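Local coordinates for protein polysaccharide deacetylase (Ammonifex degensii, PDB 4WCJ) that probably removes N-acetyl groups from poly-beta-1,6-N-acetyl-D-glucosamine as a zinc-dependent deacetylase of carbohydrate esterase family 4, at residues 90-94 / 258-262; 119-125 / 152-158; 170-174 / 206-212; 182-187 / 218-224. All blocks are in the same frame, centred on the assembly; numbering follows the deposited sequence.

Contact 1: 90-94 / 258-262; sequences GKLVL and AWAQA
Lys91 lies over one face of the Trp259 indole, the two side chains running antiparallel alongside each other. Its methylenes do the stacking: CG comes within 3.4 Å of Trp259 CZ2, and CD sits 3.4 Å above the ring plane, displaced toward the rim. Bends at chi2 (101°) and chi3 (87°) then carry the chain along the indole instead of straight out from the strand, which brings the amine over the five-membered ring. NZ stands 4.5 Å from the centroid of that ring, 13° off its normal, a cation-pi contact over the face. The same NZ donates to the backbone O of Trp259 at 2.7 Å, nearly along the C=O axis, so one residue offers the cation both its ring and its carbonyl. Because this carbonyl belongs to the last turn of helix 253-261, its partial negative charge probably favours an ammonium group there. In the alpha/beta barrel of this family, the arrangement fastens the C-terminal helix to the start of strand 91-99, whose backbone is paired with strand 36-42 and with Arg71. A methionine in place of Lys91 would probably leave Trp259 O without its donor and the five-membered ring without its cation. The indole edge is used as well. Val93 CG2 lies in the ring plane, 3.8 Å from Trp259 CZ3; a compact branched residue suits this site, where a strand faces the rim of a large ring. Leu92 O approaches the same edge, 3.6 Å from Trp259 CH2, while Trp259 NE1 is hydrogen-bonded to Gly34 O.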
loop_
_atom_site.group_PDB
_atom_site.type_symbol
_atom_site.label_atom_id
_atom_site.label_comp_id
_atom_site.label_asym_id
_atom_site.label_seq_id
_atom_site.Cartn_x
_atom_site.Cartn_y
_atom_site.Cartn_z
ATOM N N GLY A 90 -11.487 -1.048 18.727
ATOM C CA GLY A 90 -12.222 -0.110 17.894
ATOM C C GLY A 90 -11.993 -0.172 16.388
ATOM O O GLY A 90 -11.592 -1.199 15.840
ATOM N N LYS A 91 -12.237 0.963 15.737
ATOM C CA LYS A 91 -12.231 1.101 14.282
ATOM C C LYS A 91 -10.928 1.717 13.743
ATOM O O LYS A 91 -10.693 2.909 13.925
ATOM C CB LYS A 91 -13.419 1.972 13.868
ATOM C CG LYS A 91 -13.972 1.688 12.511
ATOM C CD LYS A 91 -15.234 0.836 12.593
ATOM C CE LYS A 91 -16.474 1.697 12.773
ATOM N NZ LYS A 91 -17.725 0.921 12.524
ATOM N N LEU A 92 -10.110 0.921 13.054
ATOM C CA LEU A 92 -8.780 1.368 12.613
ATOM C C LEU A 92 -8.653 1.473 11.091
ATOM O O LEU A 92 -9.286 0.712 10.361
ATOM C CB LEU A 92 -7.709 0.415 13.143
ATOM C CG LEU A 92 -7.918 -0.072 14.579
ATOM C CD1 LEU A 92 -6.870 -1.096 14.949
ATOM C CD2 LEU A 92 -7.900 1.093 15.557
ATOM N N VAL A 93 -7.831 2.410 10.617
ATOM C CA VAL A 93 -7.566 2.552 9.184
ATOM C C VAL A 93 -6.099 2.861 8.893
ATOM O O VAL A 93 -5.499 3.719 9.533
ATOM C CB VAL A 93 -8.441 3.657 8.542
ATOM C CG1 VAL A 93 -7.946 4.006 7.143
ATOM C CG2 VAL A 93 -9.887 3.215 8.476
ATOM N N LEU A 94 -5.535 2.141 7.925
ATOM C CA LEU A 94 -4.214 2.432 7.383
ATOM C C LEU A 94 -4.332 2.948 5.951
ATOM O O LEU A 94 -4.982 2.321 5.102
ATOM C CB LEU A 94 -3.328 1.186 7.415
ATOM C CG LEU A 94 -1.939 1.319 6.781
ATOM C CD1 LEU A 94 -1.140 2.434 7.443
ATOM C CD2 LEU A 94 -1.182 0.011 6.870
ATOM N N ALA A 258 -19.755 4.053 4.936
ATOM C CA ALA A 258 -20.860 3.467 5.685
ATOM C C ALA A 258 -20.338 2.651 6.859
ATOM O O ALA A 258 -20.887 2.703 7.959
ATOM C CB ALA A 258 -21.716 2.602 4.777
ATOM N N TRP A 259 -19.276 1.893 6.609
ATOM C CA TRP A 259 -18.624 1.100 7.641
ATOM C C TRP A 259 -18.079 1.987 8.754
ATOM O O TRP A 259 -18.154 1.634 9.933
ATOM C CB TRP A 259 -17.498 0.268 7.033
ATOM C CG TRP A 259 -16.556 -0.300 8.036
ATOM C CD1 TRP A 259 -16.752 -1.403 8.809
ATOM C CD2 TRP A 259 -15.254 0.201 8.373
ATOM N NE1 TRP A 259 -15.658 -1.622 9.611
ATOM C CE2 TRP A 259 -14.722 -0.652 9.361
ATOM C CE3 TRP A 259 -14.487 1.287 7.933
ATOM C CZ2 TRP A 259 -13.458 -0.454 9.918
ATOM C CZ3 TRP A 259 -13.230 1.487 8.492
ATOM C CH2 TRP A 259 -12.729 0.621 9.474
ATOM N N ALA A 260 -17.537 3.138 8.370
ATOM C CA ALA A 260 -16.988 4.090 9.329
ATOM C C ALA A 260 -18.084 4.736 10.174
ATOM O O ALA A 260 -17.966 4.825 11.397
ATOM C CB ALA A 260 -16.180 5.159 8.607
ATOM N N GLN A 261 -19.148 5.186 9.510
ATOM C CA GLN A 261 -20.263 5.855 10.179
ATOM C C GLN A 261 -21.026 4.914 11.101
ATOM O O GLN A 261 -21.564 5.335 12.124
ATOM C CB GLN A 261 -21.223 6.454 9.147
ATOM N N ALA A 262 -21.071 3.638 10.726
ATOM C CA ALA A 262 -21.788 2.626 11.493
ATOM C C ALA A 262 -21.183 2.435 12.881
ATOM O O ALA A 262 -21.700 1.664 13.691
ATOM C CB ALA A 262 -21.800 1.306 10.737
#

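Contact 2: 119-125 / 152-158; sequences FLFFVIA and CVVGLHT. With ZN (zinc ion), chain B.
His157 passes over the end of strand 119-123, its CB 3.4 Å from Val123 O and its CD2 3.9 Å from Ile124 CG1, before NE2 binds zinc at 2.1 Å. Asp99, His162 and two waters complete the metal's coordination. The other ring nitrogen, ND1, is hydrogen-bonded to Ala205 O, a second-shell contact that should fix the rotation of the imidazole with NE2 toward the metal. The backbone is held too: His157 N donates to Val123 O at 2.9 Å. Beyond this point Thr158 O accepts from Ala125 N, while Thr158 OG1 donates to His157 O. Further back, strands 119-123 and 152-156 run parallel in the barrel sheet and exchange a regular ladder of backbone bonds. Gly155 suits its place because a beta carbon would fall 2.8 Å from Phe122 CD1, in a clash with the ring. On the face that carries Cys152, Val154 and Val123, Val154 CG1 meets Val123 CG2 at 3.6 Å, the two side chains crossing at about a right angle. At the far end, chi1 of 61° tucks the Phe119 ring back over its own backbone and lays it against Cys152, CZ 3.5 Å from CB, with the sulfur oblique to the ring. Replacing Phe119 by an alanine would probably open a gap beside Cys152 and take away its sulfur-aromatic contact. The chemistry thus changes along one strand pair: apolar groups and satisfied backbone amides give a hydrogen-bonded base, and where the strands end the metal ligand is held through both its backbone N and its ND1.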
loop_
_atom_site.group_PDB
_atom_site.type_symbol
_atom_site.label_atom_id
_atom_site.label_comp_id
_atom_site.label_asym_id
_atom_site.label_seq_id
_atom_site.Cartn_x
_atom_site.Cartn_y
_atom_site.Cartn_z
ATOM N N PHE A 119 1.188 6.993 6.350
ATOM C CA PHE A 119 0.796 6.178 5.211
ATOM C C PHE A 119 1.921 5.245 4.785
ATOM O O PHE A 119 3.098 5.504 5.038
ATOM C CB PHE A 119 0.340 7.064 4.037
ATOM C CG PHE A 119 1.402 8.002 3.508
ATOM C CD1 PHE A 119 1.796 9.118 4.234
ATOM C CD2 PHE A 119 1.973 7.784 2.262
ATOM C CE1 PHE A 119 2.760 9.975 3.745
ATOM C CE2 PHE A 119 2.934 8.644 1.765
ATOM C CZ PHE A 119 3.321 9.743 2.502
ATOM N N LEU A 120 1.546 4.136 4.156
ATOM C CA LEU A 120 2.512 3.194 3.626
ATOM C C LEU A 120 2.572 3.372 2.108
ATOM O O LEU A 120 1.551 3.287 1.427
ATOM C CB LEU A 120 2.129 1.752 3.990
ATOM C CG LEU A 120 3.249 0.783 4.394
ATOM C CD1 LEU A 120 2.687 -0.581 4.835
ATOM C CD2 LEU A 120 4.276 0.619 3.292
ATOM N N PHE A 121 3.768 3.614 1.587
ATOM C CA PHE A 121 3.976 3.860 0.160
ATOM C C PHE A 121 4.704 2.672 -0.457
ATOM O O PHE A 121 5.921 2.524 -0.250
ATOM C CB PHE A 121 4.791 5.144 -0.021
ATOM C CG PHE A 121 4.716 5.754 -1.404
ATOM C CD1 PHE A 121 3.794 5.308 -2.350
ATOM C CD2 PHE A 121 5.607 6.769 -1.759
ATOM C CE1 PHE A 121 3.745 5.889 -3.618
ATOM C CE2 PHE A 121 5.562 7.339 -3.028
ATOM C CZ PHE A 121 4.631 6.910 -3.945
ATOM N N PHE A 122 3.975 1.839 -1.198
ATOM C CA PHE A 122 4.567 0.681 -1.856
ATOM C C PHE A 122 5.131 1.079 -3.214
ATOM O O PHE A 122 4.373 1.314 -4.143
ATOM C CB PHE A 122 3.527 -0.427 -2.036
ATOM C CG PHE A 122 2.986 -0.989 -0.744
ATOM C CD1 PHE A 122 3.688 -1.965 -0.047
ATOM C CD2 PHE A 122 1.765 -0.560 -0.237
ATOM C CE1 PHE A 122 3.173 -2.499 1.127
ATOM C CE2 PHE A 122 1.253 -1.089 0.942
ATOM C CZ PHE A 122 1.958 -2.059 1.620
ATOM N N VAL A 123 6.450 1.145 -3.341
ATOM C CA VAL A 123 7.031 1.601 -4.593
ATOM C C VAL A 123 7.616 0.485 -5.458
ATOM O O VAL A 123 8.129 -0.518 -4.959
ATOM C CB VAL A 123 8.115 2.670 -4.338
ATOM C CG1 VAL A 123 7.531 3.815 -3.504
ATOM C CG2 VAL A 123 9.347 2.093 -3.617
ATOM N N ILE A 124 7.487 0.668 -6.764
ATOM C CA ILE A 124 8.173 -0.149 -7.752
ATOM C C ILE A 124 9.601 0.367 -7.799
ATOM O O ILE A 124 9.901 1.343 -8.490
ATOM C CB ILE A 124 7.533 -0.057 -9.132
ATOM C CG1 ILE A 124 6.029 -0.315 -9.036
ATOM C CG2 ILE A 124 8.187 -1.058 -10.067
ATOM C CD1 ILE A 124 5.279 0.075 -10.263
ATOM N N ALA A 125 10.483 -0.267 -7.030
ATOM C CA ALA A 125 11.770 0.350 -6.716
ATOM C C ALA A 125 12.600 0.637 -7.956
ATOM O O ALA A 125 13.342 1.615 -7.983
ATOM C CB ALA A 125 12.564 -0.534 -5.728
ATOM N N CYS A 152 5.776 8.767 6.403
ATOM C CA CYS A 152 5.809 7.830 5.281
ATOM C C CYS A 152 6.737 6.661 5.567
ATOM O O CYS A 152 7.917 6.851 5.869
ATOM C CB CYS A 152 6.262 8.539 3.997
ATOM S SG CYS A 152 6.330 7.454 2.510
ATOM N N VAL A 153 6.197 5.452 5.459
ATOM C CA VAL A 153 6.997 4.234 5.498
ATOM C C VAL A 153 6.931 3.629 4.094
ATOM O O VAL A 153 5.847 3.507 3.528
ATOM C CB VAL A 153 6.481 3.222 6.544
ATOM C CG1 VAL A 153 7.318 1.933 6.522
ATOM C CG2 VAL A 153 6.494 3.845 7.940
ATOM N N VAL A 154 8.082 3.300 3.522
ATOM C CA VAL A 154 8.102 2.725 2.184
ATOM C C VAL A 154 8.135 1.189 2.208
ATOM O O VAL A 154 8.940 0.581 2.925
ATOM C CB VAL A 154 9.308 3.234 1.376
ATOM C CG1 VAL A 154 9.318 2.625 -0.023
ATOM C CG2 VAL A 154 9.273 4.753 1.294
ATOM N N GLY A 155 7.261 0.581 1.396
ATOM C CA GLY A 155 7.257 -0.860 1.211
ATOM C C GLY A 155 7.612 -1.179 -0.230
ATOM O O GLY A 155 7.780 -0.273 -1.043
ATOM N N LEU A 156 7.743 -2.467 -0.541
ATOM C CA LEU A 156 8.139 -2.882 -1.888
ATOM C C LEU A 156 6.937 -3.375 -2.711
ATOM O O LEU A 156 6.074 -4.091 -2.204
ATOM C CB LEU A 156 9.220 -3.970 -1.801
ATOM C CG LEU A 156 9.848 -4.462 -3.114
ATOM C CD1 LEU A 156 10.651 -3.371 -3.809
ATOM C CD2 LEU A 156 10.719 -5.694 -2.863
ATOM N N HIS A 157 6.914 -2.980 -3.982
ATOM C CA HIS A 157 5.851 -3.297 -4.935
ATOM C C HIS A 157 6.538 -3.956 -6.138
ATOM O O HIS A 157 6.312 -3.579 -7.278
ATOM C CB HIS A 157 5.102 -2.009 -5.326
ATOM C CG HIS A 157 3.723 -2.212 -5.887
ATOM N ND1 HIS A 157 2.847 -3.170 -5.420
ATOM C CD2 HIS A 157 3.052 -1.536 -6.855
ATOM C CE1 HIS A 157 1.710 -3.090 -6.086
ATOM N NE2 HIS A 157 1.806 -2.103 -6.961
ATOM N N THR A 158 7.370 -4.960 -5.839
ATOM C CA THR A 158 8.422 -5.509 -6.726
ATOM C C THR A 158 9.484 -4.466 -7.075
ATOM O O THR A 158 9.290 -3.264 -6.864
ATOM C CB THR A 158 7.879 -6.119 -8.072
ATOM O OG1 THR A 158 7.574 -5.077 -9.013
ATOM C CG2 THR A 158 6.668 -6.997 -7.839
HETATM ZN ZN ZN B . 0.591 -1.324 -8.541
HETATM O O HOH W 1 -0.901 -0.318 -9.879
HETATM O O HOH W 2 -1.384 -1.411 -7.354
#

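Contact 3: 170-174 / 206-212; sequences KPVFL and YPYGFGT
Phe173, in a 3-10 turn just after strand 170-171, packs against Tyr206 and Pro207 in the loop that leaves strand 203-205, one of the loops beside the zinc site of this alpha/beta barrel. Its chi1 of 60° puts CG between the backbone N and the carbonyl carbon and directs the ring into the loop. CB touches CD1 of Phe182 on helix 179-197. Farther out, CE1 meets Tyr206 CD1 at 3.9 Å, the two side chains crossing obliquely, and on the other flank CE2 lies 3.8 Å from Pro207 CD. The tip, CZ, points at Pro207 O, 3.5 Å away and in the ring plane, so the weakly positive hydrogen edge faces the carbonyl oxygen. A phenylalanine fits because it needs no polar partner among these carbons, and its edge still suits the carbonyl. Next to it, Pro171 CG presses on Tyr208 CD2 at 3.6 Å. The Tyr208 ring also meets His162, a zinc ligand, and stacks edge-to-face with Trp164. Leu174, partly exposed, has CD1 near Phe210 O and CD2 near the methyl of Thr212, the residue that N-caps helix 213-221. No hydrogen bond joins the two segments; the loop is shaped from within, by the bond from Gly209 N to Tyr206 O, and at Gly209 a beta carbon would be jammed against the preceding carbonyl oxygen, so glycine suits it. Tyr206 sends its OH to Asp216 and Thr215, and one face of its ring is covered by the backbone of Phe210 and Gly211, with Gly211 CA 3.5 Å above the ring plane.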
loop_
_atom_site.group_PDB
_atom_site.type_symbol
_atom_site.label_atom_id
_atom_site.label_comp_id
_atom_site.label_asym_id
_atom_site.label_seq_id
_atom_site.Cartn_x
_atom_site.Cartn_y
_atom_site.Cartn_z
ATOM N N LYS A 170 -2.746 -13.253 -16.261
ATOM C CA LYS A 170 -2.170 -13.177 -14.920
ATOM C C LYS A 170 -0.876 -12.354 -14.935
ATOM O O LYS A 170 -0.308 -12.114 -15.998
ATOM C CB LYS A 170 -1.917 -14.585 -14.370
ATOM C CG LYS A 170 -1.134 -15.495 -15.292
ATOM C CD LYS A 170 -0.826 -16.817 -14.602
ATOM C CE LYS A 170 -2.091 -17.448 -14.042
ATOM N NZ LYS A 170 -1.842 -18.795 -13.461
ATOM N N PRO A 171 -0.409 -11.903 -13.755
ATOM C CA PRO A 171 0.847 -11.142 -13.738
ATOM C C PRO A 171 2.045 -11.984 -14.161
ATOM O O PRO A 171 2.051 -13.196 -13.931
ATOM C CB PRO A 171 0.988 -10.721 -12.272
ATOM C CG PRO A 171 -0.365 -10.850 -11.690
ATOM C CD PRO A 171 -1.022 -11.972 -12.417
ATOM N N VAL A 172 3.045 -11.344 -14.757
ATOM C CA VAL A 172 4.252 -12.038 -15.200
ATOM C C VAL A 172 4.934 -12.843 -14.087
ATOM O O VAL A 172 5.527 -13.894 -14.351
ATOM C CB VAL A 172 5.274 -11.042 -15.784
ATOM C CG1 VAL A 172 4.747 -10.440 -17.081
ATOM C CG2 VAL A 172 5.602 -9.945 -14.761
ATOM N N PHE A 173 4.853 -12.367 -12.848
ATOM C CA PHE A 173 5.562 -13.048 -11.771
ATOM C C PHE A 173 4.809 -14.273 -11.250
ATOM O O PHE A 173 5.310 -14.985 -10.371
ATOM C CB PHE A 173 5.875 -12.081 -10.617
ATOM C CG PHE A 173 4.666 -11.452 -9.983
ATOM C CD1 PHE A 173 4.009 -12.077 -8.935
ATOM C CD2 PHE A 173 4.215 -10.212 -10.402
ATOM C CE1 PHE A 173 2.906 -11.493 -8.337
ATOM C CE2 PHE A 173 3.115 -9.614 -9.796
ATOM C CZ PHE A 173 2.458 -10.268 -8.765
ATOM N N LEU A 174 3.623 -14.532 -11.793
ATOM C CA LEU A 174 2.871 -15.735 -11.431
ATOM C C LEU A 174 2.828 -16.746 -12.571
ATOM O O LEU A 174 2.187 -17.791 -12.458
ATOM C CB LEU A 174 1.445 -15.376 -11.005
ATOM C CG LEU A 174 1.306 -14.470 -9.780
ATOM C CD1 LEU A 174 -0.157 -14.233 -9.441
ATOM C CD2 LEU A 174 2.053 -15.041 -8.570
ATOM N N TYR A 206 1.468 -6.976 -3.444
ATOM C CA TYR A 206 1.419 -7.626 -4.752
ATOM C C TYR A 206 0.834 -6.707 -5.810
ATOM O O TYR A 206 -0.271 -6.193 -5.633
ATOM C CB TYR A 206 0.571 -8.896 -4.702
ATOM C CG TYR A 206 1.202 -10.106 -4.042
ATOM C CD1 TYR A 206 2.353 -10.689 -4.564
ATOM C CD2 TYR A 206 0.623 -10.690 -2.923
ATOM C CE1 TYR A 206 2.925 -11.800 -3.972
ATOM C CE2 TYR A 206 1.189 -11.810 -2.329
ATOM C CZ TYR A 206 2.339 -12.359 -2.856
ATOM O OH TYR A 206 2.894 -13.480 -2.272
ATOM N N PRO A 207 1.560 -6.512 -6.917
ATOM C CA PRO A 207 0.922 -5.861 -8.064
ATOM C C PRO A 207 -0.261 -6.705 -8.526
ATOM O O PRO A 207 -0.165 -7.942 -8.533
ATOM C CB PRO A 207 2.032 -5.815 -9.115
ATOM C CG PRO A 207 3.308 -5.929 -8.325
ATOM C CD PRO A 207 2.969 -6.841 -7.176
ATOM N N TYR A 208 -1.363 -6.029 -8.844
ATOM C CA TYR A 208 -2.625 -6.631 -9.294
ATOM C C TYR A 208 -3.324 -7.377 -8.154
ATOM O O TYR A 208 -4.406 -7.921 -8.336
ATOM C CB TYR A 208 -2.398 -7.536 -10.517
ATOM C CG TYR A 208 -1.587 -6.840 -11.587
ATOM C CD1 TYR A 208 -2.122 -5.785 -12.327
ATOM C CD2 TYR A 208 -0.271 -7.209 -11.828
ATOM C CE1 TYR A 208 -1.362 -5.126 -13.287
ATOM C CE2 TYR A 208 0.487 -6.561 -12.790
ATOM C CZ TYR A 208 -0.058 -5.526 -13.507
ATOM O OH TYR A 208 0.726 -4.910 -14.446
ATOM N N GLY A 209 -2.715 -7.374 -6.970
ATOM C CA GLY A 209 -3.437 -7.687 -5.750
ATOM C C GLY A 209 -3.346 -9.070 -5.142
ATOM O O GLY A 209 -3.870 -9.289 -4.048
ATOM N N PHE A 210 -2.708 -10.014 -5.826
ATOM C CA PHE A 210 -2.733 -11.400 -5.346
ATOM C C PHE A 210 -1.450 -12.174 -5.569
ATOM O O PHE A 210 -0.660 -11.853 -6.445
ATOM C CB PHE A 210 -3.904 -12.138 -5.993
ATOM C CG PHE A 210 -5.216 -11.463 -5.752
ATOM C CD1 PHE A 210 -5.879 -11.635 -4.548
ATOM C CD2 PHE A 210 -5.744 -10.589 -6.692
ATOM C CE1 PHE A 210 -7.074 -10.984 -4.301
ATOM C CE2 PHE A 210 -6.933 -9.933 -6.453
ATOM C CZ PHE A 210 -7.602 -10.130 -5.256
ATOM N N GLY A 211 -1.253 -13.204 -4.752
ATOM C CA GLY A 211 -0.086 -14.052 -4.868
ATOM C C GLY A 211 -0.470 -15.515 -4.772
ATOM O O GLY A 211 -1.655 -15.865 -4.830
ATOM N N THR A 212 0.542 -16.365 -4.651
ATOM C CA THR A 212 0.358 -17.801 -4.480
ATOM C C THR A 212 1.048 -18.217 -3.177
ATOM O O THR A 212 1.802 -17.432 -2.600
ATOM C CB THR A 212 0.952 -18.607 -5.664
ATOM O OG1 THR A 212 2.356 -18.346 -5.778
ATOM C CG2 THR A 212 0.268 -18.252 -6.971
#

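Contact 4: 182-187 / 218-224; sequences FAEDTA and ILRTQGF
The Phe182 ring meets helix 213-221 with its rim: Ile218 CD1 lies near the ring plane, 3.8 Å from CD2, and Leu219 CD2 approaches CZ obliquely. One face carries Thr186 OG1, 3.6 Å above its centre; this hydroxyl gives its proton to Phe182 O, and the bond fixes the rotation of the threonine. The methyl group, CG2, consequently stands anti to the Thr186 backbone N and turns across the interface, where it touches Leu219 CD2 and, at 3.6 Å, CE2 of the Phe224 ring. That second ring has Leu219 O at its edge, in plane. The third flat group is the amide of Gln222. Its extended chain carries NE2 to Ala183 O at 2.9 Å, with an N-H...O angle of 160° and the acceptor only 10° out of the amide plane. Ala183 O is thereby gripped twice, since Ala187 N reaches it from the opposite face in the normal helical bond. Glutamine suits this position because it is long enough to reach from the end of helix 213-221 to a carbonyl of helix 179-197, and ends in a donor. The Gln222 OE1 lies 3.1 Å from Thr186 CG2, a tight approach. Small alanines let the backbones come near, and Ala183 CB rests on Ile218 CG2 at 3.9 Å. Gly223, with positive phi, is the C' residue of a Schellman motif that ends helix 213-221 and brings Phe224 back over the interface. Helices 179-197 and 213-221 thus lie side by side on the outside of the barrel, with Thr186 and Phe224 packed against Leu156 of strand 152-156.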
loop_
_atom_site.group_PDB
_atom_site.type_symbol
_atom_site.label_atom_id
_atom_site.label_comp_id
_atom_site.label_asym_id
_atom_site.label_seq_id
_atom_site.Cartn_x
_atom_site.Cartn_y
_atom_site.Cartn_z
ATOM N N PHE A 182 11.005 -14.206 -9.448
ATOM C CA PHE A 182 10.316 -13.438 -8.414
ATOM C C PHE A 182 11.188 -13.264 -7.180
ATOM O O PHE A 182 11.187 -12.207 -6.543
ATOM C CB PHE A 182 9.000 -14.103 -8.016
ATOM C CG PHE A 182 8.263 -13.367 -6.934
ATOM C CD1 PHE A 182 7.534 -12.225 -7.235
ATOM C CD2 PHE A 182 8.311 -13.802 -5.619
ATOM C CE1 PHE A 182 6.860 -11.533 -6.246
ATOM C CE2 PHE A 182 7.640 -13.124 -4.629
ATOM C CZ PHE A 182 6.914 -11.976 -4.938
ATOM N N ALA A 183 11.925 -14.317 -6.842
ATOM C CA ALA A 183 12.801 -14.283 -5.682
ATOM C C ALA A 183 13.929 -13.282 -5.903
ATOM O O ALA A 183 14.266 -12.513 -5.002
ATOM C CB ALA A 183 13.356 -15.662 -5.391
ATOM N N GLU A 184 14.502 -13.293 -7.105
ATOM C CA GLU A 184 15.643 -12.439 -7.416
ATOM C C GLU A 184 15.220 -10.974 -7.453
ATOM O O GLU A 184 15.922 -10.097 -6.942
ATOM C CB GLU A 184 16.279 -12.858 -8.742
ATOM C CG GLU A 184 17.247 -14.031 -8.589
ATOM C CD GLU A 184 17.377 -14.876 -9.845
ATOM O OE1 GLU A 184 16.588 -14.672 -10.797
ATOM O OE2 GLU A 184 18.273 -15.753 -9.871
ATOM N N ASP A 185 14.060 -10.726 -8.048
ATOM C CA ASP A 185 13.507 -9.376 -8.128
ATOM C C ASP A 185 13.215 -8.816 -6.743
ATOM O O ASP A 185 13.505 -7.655 -6.454
ATOM C CB ASP A 185 12.234 -9.392 -8.971
ATOM C CG ASP A 185 11.597 -8.029 -9.098
ATOM O OD1 ASP A 185 10.776 -7.683 -8.225
ATOM O OD2 ASP A 185 11.904 -7.320 -10.079
ATOM N N THR A 186 12.631 -9.648 -5.889
ATOM C CA THR A 186 12.315 -9.243 -4.519
ATOM C C THR A 186 13.574 -8.912 -3.734
ATOM O O THR A 186 13.609 -7.919 -3.008
ATOM C CB THR A 186 11.505 -10.334 -3.780
ATOM O OG1 THR A 186 10.317 -10.625 -4.527
ATOM C CG2 THR A 186 11.103 -9.854 -2.395
ATOM N N ALA A 187 14.615 -9.723 -3.890
ATOM C CA ALA A 187 15.873 -9.477 -3.190
ATOM C C ALA A 187 16.517 -8.196 -3.696
ATOM O O ALA A 187 17.108 -7.444 -2.927
ATOM C CB ALA A 187 16.826 -10.651 -3.354
ATOM N N ILE A 218 8.276 -17.199 -0.515
ATOM C CA ILE A 218 9.462 -16.458 -0.897
ATOM C C ILE A 218 9.531 -15.171 -0.075
ATOM O O ILE A 218 10.579 -14.839 0.510
ATOM C CB ILE A 218 9.468 -16.148 -2.400
ATOM C CG1 ILE A 218 9.716 -17.437 -3.187
ATOM C CG2 ILE A 218 10.532 -15.113 -2.727
ATOM C CD1 ILE A 218 9.495 -17.286 -4.676
ATOM N N LEU A 219 8.410 -14.455 -0.001
ATOM C CA LEU A 219 8.363 -13.251 0.835
ATOM C C LEU A 219 8.684 -13.545 2.303
ATOM O O LEU A 219 9.414 -12.786 2.953
ATOM C CB LEU A 219 6.994 -12.582 0.730
ATOM C CG LEU A 219 6.637 -12.085 -0.671
ATOM C CD1 LEU A 219 5.222 -11.515 -0.697
ATOM C CD2 LEU A 219 7.659 -11.062 -1.150
ATOM N N ARG A 220 8.152 -14.643 2.835
ATOM C CA ARG A 220 8.383 -14.960 4.237
ATOM C C ARG A 220 9.867 -15.192 4.483
ATOM O O ARG A 220 10.443 -14.643 5.430
ATOM C CB ARG A 220 7.585 -16.190 4.673
ATOM C CG ARG A 220 7.596 -16.423 6.180
ATOM C CD ARG A 220 7.103 -17.817 6.543
ATOM N NE ARG A 220 8.000 -18.856 6.042
ATOM C CZ ARG A 220 9.081 -19.287 6.687
ATOM N NH1 ARG A 220 9.414 -18.768 7.865
ATOM N NH2 ARG A 220 9.833 -20.238 6.151
ATOM N N THR A 221 10.489 -15.994 3.624
ATOM C CA THR A 221 11.894 -16.338 3.811
ATOM C C THR A 221 12.796 -15.136 3.568
ATOM O O THR A 221 13.924 -15.099 4.053
ATOM C CB THR A 221 12.338 -17.502 2.893
ATOM O OG1 THR A 221 12.350 -17.071 1.525
ATOM C CG2 THR A 221 11.405 -18.686 3.045
ATOM N N GLN A 222 12.300 -14.144 2.833
ATOM C CA GLN A 222 13.071 -12.925 2.627
ATOM C C GLN A 222 12.755 -11.867 3.680
ATOM O O GLN A 222 13.157 -10.710 3.548
ATOM C CB GLN A 222 12.841 -12.374 1.224
ATOM C CG GLN A 222 13.571 -13.176 0.173
ATOM C CD GLN A 222 13.630 -12.482 -1.160
ATOM O OE1 GLN A 222 13.648 -11.255 -1.230
ATOM N NE2 GLN A 222 13.651 -13.264 -2.237
ATOM N N GLY A 223 12.033 -12.267 4.721
ATOM C CA GLY A 223 11.907 -11.453 5.915
ATOM C C GLY A 223 10.739 -10.490 6.020
ATOM O O GLY A 223 10.694 -9.690 6.952
ATOM N N PHE A 224 9.794 -10.552 5.089
ATOM C CA PHE A 224 8.646 -9.655 5.145
ATOM C C PHE A 224 7.700 -10.020 6.290
ATOM O O PHE A 224 7.434 -11.202 6.555
ATOM C CB PHE A 224 7.919 -9.641 3.795
ATOM C CG PHE A 224 8.675 -8.899 2.738
ATOM C CD1 PHE A 224 8.557 -7.520 2.631
ATOM C CD2 PHE A 224 9.552 -9.564 1.893
ATOM C CE1 PHE A 224 9.275 -6.816 1.682
ATOM C CE2 PHE A 224 10.265 -8.867 0.929
ATOM C CZ PHE A 224 10.129 -7.488 0.831
#

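In the fold
Contact 2 lies in the core, its centre about 7 Å from that of the chain, and joins two neighbouring strands by backbone bonds. Contact 1 is also buried but lies peripherally; it reaches the same sheet through strand 91-99 and relies on a lysine over an indole. The loop it closes encloses the other three contacts along the chain. Contacts 3 and 4 are partly buried, and their segments alternate in sequence. They meet where Tyr206 touches Phe182 and Leu219, contact 3 being apolar and without hydrogen bonds across its segments, contact 4 adding one from a glutamine side-chain amide to a helix carbonyl. Both touch contact 2, with Pro207 against His157 beside the zinc and Asp185 against Thr158.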